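Local coordinates for hydrazine synthase subunit alpha (Candidatus Kuenenia stuttgartiensis, PDB 5C2V), which catalyses the second half-reaction of hydrazine synthesis, condensing hydroxylamine made in the gamma subunit with ammonia to yield hydrazine, at residues I32-S37 with F358-F363; F62-K67 with D372-D377. All coordinates share one frame; numbering follows the deposited sequence.

Interaction 1: residues I32-S37 with F358-F363; sequences ILFTQS and FGIYWF. With CA (calcium ion), chain B.
Ile32 and Phe34 of one blade of the six-bladed beta-propeller pack on Ile360 of the neighbouring blade. The strands 31-37 and 359-364 belong to different sheets, and no hydrogen bond crosses between the two segments. Their backbones stay well apart: the nearest CA atoms, those of Phe34 and Ile360, are 8.5 Å from each other. The gap is bridged by apolar side chains alone.

Ile360 is the centre of the contact, and its two branches have separate partners. Its CG1 lies over one face of the Phe34 ring, offset toward the rim, with Phe34 CG at 4.2 Å from Ile360 CG1. Its CG2 meets Ile32 instead, at 4.4 Å from Ile32 CD1. CG1 of Ile360 stands beside the backbone N (chi1 -53°), which leaves CG2 anti to that N, so the two branches diverge toward Phe34 and Ile32. The side chain of Ile32 is extended at its end (chi2 176°), which carries CD1 across to the other sheet. All three residues are buried, so this is a small piece of the hydrophobic seam between blades.

Phe358 gives its carbonyl O to a calcium ion at 2.4 Å. Asp376, Asp377, Trp380 and Asp382 supply the ion's other protein ligands. The site thus joins segment 358-363 to the connection 374-382. Strand 31-37 lies between strands 58-63 and 381-387 in its sheet. Phe34 leans on Val60 and Phe62 of the first, while Ile360 also touches Pro385 of the second.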
loop_
_atom_site.group_PDB
_atom_site.type_symbol
_atom_site.label_atom_id
_atom_site.label_comp_id
_atom_site.label_asym_id
_atom_site.label_seq_id
_atom_site.Cartn_x
_atom_site.Cartn_y
_atom_site.Cartn_z
ATOM N N ILE D 32 -1.453 43.536 6.832
ATOM C CA ILE D 32 -1.782 42.241 6.239
ATOM C C ILE D 32 -3.272 42.104 5.921
ATOM O O ILE D 32 -4.121 42.671 6.606
ATOM C CB ILE D 32 -1.365 41.069 7.162
ATOM C CG1 ILE D 32 -2.133 41.120 8.485
ATOM C CG2 ILE D 32 0.138 41.078 7.414
ATOM C CD1 ILE D 32 -1.847 39.950 9.400
ATOM N N LEU D 33 -3.577 41.348 4.872
ATOM C CA LEU D 33 -4.956 41.024 4.522
ATOM C C LEU D 33 -5.248 39.571 4.868
ATOM O O LEU D 33 -4.412 38.701 4.626
ATOM C CB LEU D 33 -5.214 41.263 3.033
ATOM C CG LEU D 33 -5.257 42.696 2.503
ATOM C CD1 LEU D 33 -5.181 42.694 0.986
ATOM C CD2 LEU D 33 -6.524 43.388 2.967
ATOM N N PHE D 34 -6.421 39.297 5.430
ATOM C CA PHE D 34 -6.791 37.905 5.679
ATOM C C PHE D 34 -8.298 37.678 5.746
ATOM O O PHE D 34 -9.081 38.614 5.908
ATOM C CB PHE D 34 -6.127 37.389 6.963
ATOM C CG PHE D 34 -6.533 38.125 8.208
ATOM C CD1 PHE D 34 -7.595 37.680 8.979
ATOM C CD2 PHE D 34 -5.836 39.248 8.623
ATOM C CE1 PHE D 34 -7.963 38.349 10.131
ATOM C CE2 PHE D 34 -6.201 39.923 9.773
ATOM C CZ PHE D 34 -7.265 39.472 10.528
ATOM N N THR D 35 -8.686 36.414 5.610
ATOM C CA THR D 35 -10.087 36.015 5.596
ATOM C C THR D 35 -10.558 35.545 6.968
ATOM O O THR D 35 -9.886 34.754 7.637
ATOM C CB THR D 35 -10.335 34.886 4.573
ATOM O OG1 THR D 35 -9.852 35.286 3.284
ATOM C CG2 THR D 35 -11.818 34.559 4.476
ATOM N N GLN D 36 -11.720 36.044 7.378
ATOM C CA GLN D 36 -12.382 35.590 8.592
ATOM C C GLN D 36 -13.664 34.848 8.239
ATOM O O GLN D 36 -14.531 35.386 7.545
ATOM C CB GLN D 36 -12.692 36.765 9.518
ATOM C CG GLN D 36 -11.469 37.423 10.128
ATOM C CD GLN D 36 -11.831 38.550 11.074
ATOM O OE1 GLN D 36 -12.853 39.214 10.903
ATOM N NE2 GLN D 36 -10.996 38.766 12.084
ATOM N N SER D 37 -13.780 33.614 8.719
ATOM C CA SER D 37 -14.954 32.794 8.448
ATOM C C SER D 37 -15.669 32.431 9.744
ATOM O O SER D 37 -15.027 32.263 10.774
ATOM C CB SER D 37 -14.557 31.524 7.690
ATOM O OG SER D 37 -14.033 31.837 6.411
ATOM N N PHE D 358 -8.905 28.842 14.877
ATOM C CA PHE D 358 -7.920 29.244 13.874
ATOM C C PHE D 358 -7.572 30.724 13.982
ATOM O O PHE D 358 -8.456 31.572 14.107
ATOM C CB PHE D 358 -8.425 28.937 12.460
ATOM C CG PHE D 358 -8.193 27.517 12.025
ATOM C CD1 PHE D 358 -6.918 27.077 11.706
ATOM C CD2 PHE D 358 -9.250 26.628 11.915
ATOM C CE1 PHE D 358 -6.699 25.773 11.303
ATOM C CE2 PHE D 358 -9.037 25.323 11.509
ATOM C CZ PHE D 358 -7.760 24.896 11.201
ATOM N N GLY D 359 -6.279 31.025 13.922
ATOM C CA GLY D 359 -5.809 32.398 13.991
ATOM C C GLY D 359 -4.546 32.600 13.177
ATOM O O GLY D 359 -3.965 31.640 12.680
ATOM N N ILE D 360 -4.119 33.850 13.032
ATOM C CA ILE D 360 -2.915 34.150 12.265
ATOM C C ILE D 360 -1.686 34.196 13.171
ATOM O O ILE D 360 -1.683 34.885 14.191
ATOM C CB ILE D 360 -3.047 35.485 11.512
ATOM C CG1 ILE D 360 -4.322 35.492 10.665
ATOM C CG2 ILE D 360 -1.824 35.730 10.643
ATOM C CD1 ILE D 360 -4.385 34.372 9.648
ATOM N N TYR D 361 -0.650 33.453 12.795
ATOM C CA TYR D 361 0.558 33.350 13.608
ATOM C C TYR D 361 1.829 33.425 12.765
ATOM O O TYR D 361 1.853 32.975 11.616
ATOM C CB TYR D 361 0.559 32.041 14.406
ATOM C CG TYR D 361 -0.595 31.883 15.372
ATOM C CD1 TYR D 361 -1.823 31.394 14.947
ATOM C CD2 TYR D 361 -0.450 32.206 16.715
ATOM C CE1 TYR D 361 -2.878 31.246 15.827
ATOM C CE2 TYR D 361 -1.500 32.060 17.604
ATOM C CZ TYR D 361 -2.711 31.579 17.153
ATOM O OH TYR D 361 -3.758 31.431 18.033
ATOM N N TRP D 362 2.882 33.995 13.343
ATOM C CA TRP D 362 4.212 33.932 12.748
ATOM C C TRP D 362 4.780 32.537 12.952
ATOM O O TRP D 362 4.789 32.032 14.069
ATOM C CB TRP D 362 5.146 34.976 13.365
ATOM C CG TRP D 362 4.885 36.374 12.911
ATOM C CD1 TRP D 362 4.395 37.404 13.660
ATOM C CD2 TRP D 362 5.100 36.902 11.596
ATOM N NE1 TRP D 362 4.291 38.540 12.894
ATOM C CE2 TRP D 362 4.718 38.257 11.623
ATOM C CE3 TRP D 362 5.578 36.358 10.401
ATOM C CZ2 TRP D 362 4.800 39.077 10.500
ATOM C CZ3 TRP D 362 5.658 37.174 9.287
ATOM C CH2 TRP D 362 5.271 38.518 9.344
ATOM N N PHE D 363 5.250 31.908 11.881
ATOM C CA PHE D 363 5.760 30.546 11.992
ATOM C C PHE D 363 7.183 30.519 12.544
ATOM O O PHE D 363 7.974 31.429 12.300
ATOM C CB PHE D 363 5.711 29.840 10.636
ATOM C CG PHE D 363 5.930 28.355 10.723
ATOM C CD1 PHE D 363 4.882 27.506 11.040
ATOM C CD2 PHE D 363 7.182 27.810 10.493
ATOM C CE1 PHE D 363 5.079 26.140 11.124
ATOM C CE2 PHE D 363 7.385 26.445 10.575
ATOM C CZ PHE D 363 6.332 25.609 10.891
HETATM CA CA CA B . -9.767 32.968 15.484
#

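Interaction 2: residues F62-K67 with D372-D377; sequences FDLNTK and DKVYDD. With CA (calcium ion), chain B.
Phe62, near the end of strand 58-63, and Leu64, in the turn after it, pack against Tyr375 and Val374 where the chain turns a corner at Val374, with the CA atoms of Leu64 and Val374 7.7 Å apart. The two segments come from adjacent blades of the beta-propeller. Val374 and Tyr375 form a classic beta bulge opposite Ile360 of strand 359-364. Tyr375 points to the other blade, while Val374 reaches it through CG1.

Phe62 has CG anti to its own N (chi1 173°), which stands its ring off strand 58-63 toward Tyr375 and Val374. Tyr375 CB sits over one face of that ring. The closest ring atoms are Phe62 CE1 and Tyr375 CD1, 4.0 Å apart. The two rings make an oblique pair, with planes at 39° and centroids 5.3 Å apart. Val374 uses one methyl twice. Its CG1 lies 4.2 Å from Phe62 CE2 and 4.0 Å from Leu64 CD2. Leu64 reaches Val374 through the end of its side chain. No hydrogen bond links the segments. Leu69 of strand 69-71 adds to the apolar patch by touching both Phe62 and Tyr375.

Beyond the bulge, the chain runs into the calcium site. Asp376 OD2 binds the ion at 2.4 Å and Asp377 O at 2.3 Å.

On the other segment, Asp63 shapes the turn after its strand in an Asx turn that extends to an Asx motif. Its OD1 accepts from two backbone groups: Thr66 N comes nearly along the C-O axis, while Asn65 N, 2.8 Å from Asp63 OD1, comes from 47° above the carboxylate plane.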
loop_
_atom_site.group_PDB
_atom_site.type_symbol
_atom_site.label_atom_id
_atom_site.label_comp_id
_atom_site.label_asym_id
_atom_site.label_seq_id
_atom_site.Cartn_x
_atom_site.Cartn_y
_atom_site.Cartn_z
ATOM N N PHE D 62 -5.547 44.436 8.391
ATOM C CA PHE D 62 -5.077 44.611 9.759
ATOM C C PHE D 62 -3.684 45.233 9.801
ATOM O O PHE D 62 -2.769 44.781 9.109
ATOM C CB PHE D 62 -5.081 43.265 10.489
ATOM C CG PHE D 62 -4.461 43.309 11.857
ATOM C CD1 PHE D 62 -5.168 43.812 12.937
ATOM C CD2 PHE D 62 -3.178 42.832 12.065
ATOM C CE1 PHE D 62 -4.601 43.848 14.197
ATOM C CE2 PHE D 62 -2.606 42.866 13.323
ATOM C CZ PHE D 62 -3.318 43.374 14.390
ATOM N N ASP D 63 -3.533 46.271 10.617
ATOM C CA ASP D 63 -2.250 46.943 10.785
ATOM C C ASP D 63 -1.477 46.325 11.947
ATOM O O ASP D 63 -1.996 46.210 13.056
ATOM C CB ASP D 63 -2.457 48.442 11.013
ATOM C CG ASP D 63 -1.151 49.213 11.055
ATOM O OD1 ASP D 63 -0.553 49.315 12.147
ATOM O OD2 ASP D 63 -0.725 49.720 9.996
ATOM N N LEU D 64 -0.234 45.934 11.685
ATOM C CA LEU D 64 0.572 45.212 12.665
ATOM C C LEU D 64 1.091 46.112 13.782
ATOM O O LEU D 64 1.600 45.629 14.793
ATOM C CB LEU D 64 1.748 44.521 11.972
ATOM C CG LEU D 64 1.405 43.652 10.760
ATOM C CD1 LEU D 64 2.655 42.991 10.200
ATOM C CD2 LEU D 64 0.357 42.611 11.120
ATOM N N ASN D 65 0.960 47.422 13.598
ATOM C CA ASN D 65 1.457 48.387 14.571
ATOM C C ASN D 65 0.326 49.038 15.364
ATOM O O ASN D 65 0.253 48.897 16.584
ATOM C CB ASN D 65 2.299 49.457 13.873
ATOM C CG ASN D 65 3.566 48.890 13.259
ATOM O OD1 ASN D 65 4.580 48.726 13.940
ATOM N ND2 ASN D 65 3.514 48.583 11.968
ATOM N N THR D 66 -0.551 49.753 14.665
ATOM C CA THR D 66 -1.676 50.433 15.301
ATOM C C THR D 66 -2.745 49.458 15.795
ATOM O O THR D 66 -3.696 49.861 16.467
ATOM C CB THR D 66 -2.336 51.442 14.340
ATOM O OG1 THR D 66 -2.941 50.740 13.247
ATOM C CG2 THR D 66 -1.304 52.421 13.802
ATOM N N LYS D 67 -2.586 48.183 15.442
ATOM C CA LYS D 67 -3.487 47.105 15.860
ATOM C C LYS D 67 -4.925 47.332 15.391
ATOM O O LYS D 67 -5.868 46.791 15.970
ATOM C CB LYS D 67 -3.466 46.940 17.385
ATOM C CG LYS D 67 -2.081 46.986 18.020
ATOM C CD LYS D 67 -1.281 45.725 17.747
ATOM C CE LYS D 67 0.036 45.746 18.510
ATOM N NZ LYS D 67 0.822 44.496 18.320
ATOM N N ASP D 372 4.674 33.262 17.700
ATOM C CA ASP D 372 3.920 34.366 18.293
ATOM C C ASP D 372 2.626 34.684 17.546
ATOM O O ASP D 372 2.543 34.534 16.327
ATOM C CB ASP D 372 4.791 35.622 18.345
ATOM C CG ASP D 372 6.173 35.351 18.906
ATOM O OD1 ASP D 372 6.343 35.436 20.141
ATOM O OD2 ASP D 372 7.089 35.052 18.112
ATOM N N LYS D 373 1.621 35.131 18.292
ATOM C CA LYS D 373 0.314 35.457 17.730
ATOM C C LYS D 373 0.318 36.781 16.970
ATOM O O LYS D 373 0.933 37.755 17.403
ATOM C CB LYS D 373 -0.739 35.508 18.841
ATOM C CG LYS D 373 -2.152 35.799 18.354
ATOM C CD LYS D 373 -3.101 36.055 19.514
ATOM C CE LYS D 373 -2.692 37.290 20.301
ATOM N NZ LYS D 373 -3.624 37.562 21.430
ATOM N N VAL D 374 -0.370 36.808 15.833
ATOM C CA VAL D 374 -0.586 38.052 15.106
ATOM C C VAL D 374 -1.957 38.612 15.467
ATOM O O VAL D 374 -2.064 39.600 16.194
ATOM C CB VAL D 374 -0.489 37.851 13.582
ATOM C CG1 VAL D 374 -0.717 39.169 12.854
ATOM C CG2 VAL D 374 0.860 37.256 13.209
ATOM N N TYR D 375 -3.004 37.977 14.951
ATOM C CA TYR D 375 -4.370 38.311 15.335
ATOM C C TYR D 375 -5.219 37.049 15.466
ATOM O O TYR D 375 -5.348 36.282 14.512
ATOM C CB TYR D 375 -4.989 39.270 14.316
ATOM C CG TYR D 375 -6.389 39.729 14.660
ATOM C CD1 TYR D 375 -6.602 40.737 15.592
ATOM C CD2 TYR D 375 -7.498 39.162 14.046
ATOM C CE1 TYR D 375 -7.879 41.163 15.907
ATOM C CE2 TYR D 375 -8.780 39.580 14.354
ATOM C CZ TYR D 375 -8.963 40.581 15.285
ATOM O OH TYR D 375 -10.237 41.002 15.594
ATOM N N ASP D 376 -5.795 36.832 16.644
ATOM C CA ASP D 376 -6.729 35.725 16.823
ATOM C C ASP D 376 -8.018 36.193 17.489
ATOM O O ASP D 376 -8.026 36.576 18.659
ATOM C CB ASP D 376 -6.088 34.604 17.645
ATOM C CG ASP D 376 -6.977 33.375 17.748
ATOM O OD1 ASP D 376 -6.775 32.572 18.683
ATOM O OD2 ASP D 376 -7.879 33.211 16.898
ATOM N N ASP D 377 -9.108 36.145 16.733
ATOM C CA ASP D 377 -10.430 36.459 17.253
ATOM C C ASP D 377 -11.099 35.150 17.640
ATOM O O ASP D 377 -11.155 34.229 16.832
ATOM C CB ASP D 377 -11.259 37.218 16.209
ATOM C CG ASP D 377 -12.519 37.845 16.788
ATOM O OD1 ASP D 377 -13.034 37.354 17.814
ATOM O OD2 ASP D 377 -13.003 38.838 16.206
HETATM CA CA CA B . -9.767 32.968 15.484
#

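In the fold
Interactions 1 and 2 join the same two blades of the propeller, with their centres about 9 Å apart. Strands 31-37 and 58-63 are neighbours in one sheet, and strands 359-364 and 369-373 in the other. The first sheet takes its strand 381-387 from beyond the last blade, which closes the ring. Interaction 1 is fully buried and apolar: an isoleucine packs on an isoleucine and on a phenylalanine ring. Interaction 2 lies nearer the surface and adds an oblique aromatic pair; the hydrogen bonds of the Asp63 turn stay within 62-67. A hydrogen bond between Ile360 O and Val374 N probably couples them. Both reach one calcium ion, interaction 1 through a carbonyl, interaction 2 through a carboxylate and a carbonyl.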